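TbpB (Actinobacillus pleuropneumoniae, PDB 3HOL) probably captures host transferrin at the bacterial surface, as the lipoprotein part of a receptor that acquires iron. Local coordinates at residues Lys33-Ser37 with Lys155-Val160. Numbering follows the deposited sequence.
Sequences KVPVS and KRVGLV
Val34, at chi1 t, lays CG2 on Val160 CG2 (3.6 Å) and CG1 near Val157 CG1 (4.3 Å), covering Gly158 between them. The motif is a single antiparallel beta bridge between two loops: 33-37 follows strand 29-33, whereas 155-160, in the long excursion between barrel strands 119-133 and 171-178, turns at Lys155 and Arg156 (phi/psi -70/-28 at Arg156) before running extended from Val157. It thus ties the small sheet containing strand 29-33 to what is probably the N-lobe barrel. Val36 and Val157, both with beta-type backbones, form a non-hydrogen-bonded pair, CA to CA 4.5 Å, flanked by Gly158 N to Pro35 O (2.9 Å) and Ser37 N to Arg156 O (2.8 Å). Pro35 lacks an NH but needs only its carbonyl here. Gly158 suits its place because a CB would press against Val34 CG1. Ser37, chi1 p, adds a side-chain bond from OG to Lys155 O (3.0 Å). Arg156 reaches past Val36, with NH1 bonded to Gly96 O, while one water links its NH2 (2.9 Å) to Ser37 O (2.7 Å).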
loop_
_atom_site.group_PDB
_atom_site.type_symbol
_atom_site.label_atom_id
_atom_site.label_comp_id
_atom_site.label_asym_id
_atom_site.label_seq_id
_atom_site.Cartn_x
_atom_site.Cartn_y
_atom_site.Cartn_z
ATOM N N LYS A 33 13.264 4.159 18.408
ATOM C CA LYS A 33 14.080 4.879 19.395
ATOM C C LYS A 33 15.540 4.418 19.403
ATOM O O LYS A 33 15.851 3.206 19.279
ATOM C CB LYS A 33 13.481 4.703 20.776
ATOM C CG LYS A 33 14.084 5.625 21.801
ATOM C CD LYS A 33 13.262 5.665 23.124
ATOM C CE LYS A 33 12.855 4.283 23.603
ATOM N NZ LYS A 33 13.910 3.256 23.395
ATOM N N VAL A 34 16.442 5.395 19.513
ATOM C CA VAL A 34 17.869 5.100 19.597
ATOM C C VAL A 34 18.051 4.402 20.994
ATOM O O VAL A 34 17.596 4.942 22.003
ATOM C CB VAL A 34 18.681 6.418 19.460
ATOM C CG1 VAL A 34 20.176 6.209 19.773
ATOM C CG2 VAL A 34 18.506 7.027 18.061
ATOM N N PRO A 35 18.639 3.194 21.023
ATOM C CA PRO A 35 18.842 2.476 22.290
ATOM C C PRO A 35 19.825 3.180 23.222
ATOM O O PRO A 35 20.806 3.772 22.777
ATOM C CB PRO A 35 19.470 1.156 21.849
ATOM C CG PRO A 35 18.871 0.926 20.490
ATOM C CD PRO A 35 18.928 2.315 19.865
ATOM N N VAL A 36 19.572 3.041 24.510
ATOM C CA VAL A 36 20.422 3.566 25.571
ATOM C C VAL A 36 20.636 2.437 26.603
ATOM O O VAL A 36 19.679 1.805 27.046
ATOM C CB VAL A 36 19.740 4.798 26.219
ATOM C CG1 VAL A 36 20.457 5.215 27.531
ATOM C CG2 VAL A 36 19.688 5.984 25.191
ATOM N N SER A 37 21.884 2.149 26.915
ATOM C CA SER A 37 22.210 1.089 27.867
ATOM C C SER A 37 22.635 1.720 29.197
ATOM O O SER A 37 22.500 2.927 29.369
ATOM C CB SER A 37 23.306 0.188 27.313
ATOM O OG SER A 37 24.519 0.890 27.118
ATOM N N LYS A 155 28.372 3.255 22.923
ATOM C CA LYS A 155 28.521 2.572 24.213
ATOM C C LYS A 155 27.303 2.710 25.075
ATOM O O LYS A 155 26.406 1.866 25.002
ATOM C CB LYS A 155 29.831 2.980 24.952
ATOM C CG LYS A 155 31.062 2.601 24.171
ATOM C CD LYS A 155 32.305 2.704 25.057
ATOM C CE LYS A 155 33.325 1.627 24.805
ATOM N NZ LYS A 155 34.397 1.676 25.860
ATOM N N ARG A 156 27.204 3.783 25.859
ATOM C CA ARG A 156 25.986 3.999 26.599
ATOM C C ARG A 156 24.791 4.382 25.709
ATOM O O ARG A 156 23.633 4.096 26.041
ATOM C CB ARG A 156 26.184 5.080 27.663
ATOM C CG ARG A 156 25.021 5.121 28.635
ATOM C CD ARG A 156 25.284 6.205 29.744
ATOM N NE ARG A 156 25.157 7.592 29.264
ATOM C CZ ARG A 156 24.011 8.234 29.029
ATOM N NH1 ARG A 156 24.071 9.462 28.608
ATOM N NH2 ARG A 156 22.800 7.667 29.191
ATOM N N VAL A 157 25.089 5.017 24.581
ATOM C CA VAL A 157 24.044 5.549 23.688
ATOM C C VAL A 157 24.304 5.096 22.248
ATOM O O VAL A 157 25.429 5.210 21.743
ATOM C CB VAL A 157 24.046 7.089 23.714
ATOM C CG1 VAL A 157 23.027 7.674 22.704
ATOM C CG2 VAL A 157 23.756 7.614 25.125
ATOM N N GLY A 158 23.266 4.632 21.560
ATOM C CA GLY A 158 23.453 4.158 20.187
ATOM C C GLY A 158 24.091 5.263 19.359
ATOM O O GLY A 158 23.749 6.441 19.539
ATOM N N LEU A 159 25.008 4.888 18.464
ATOM C CA LEU A 159 25.516 5.795 17.451
ATOM C C LEU A 159 24.484 6.036 16.342
ATOM O O LEU A 159 23.967 5.066 15.767
ATOM C CB LEU A 159 26.753 5.203 16.803
ATOM C CG LEU A 159 27.330 5.919 15.561
ATOM C CD1 LEU A 159 27.814 7.336 15.904
ATOM C CD2 LEU A 159 28.480 5.121 14.990
ATOM N N VAL A 160 24.232 7.308 16.012
ATOM C CA VAL A 160 23.300 7.688 14.938
ATOM C C VAL A 160 24.080 8.284 13.759
ATOM O O VAL A 160 25.087 8.951 13.980
ATOM C CB VAL A 160 22.272 8.726 15.429
ATOM C CG1 VAL A 160 21.091 8.860 14.448
ATOM C CG2 VAL A 160 21.682 8.294 16.810
HETATM O O HOH W 1 22.060 5.257 30.596
#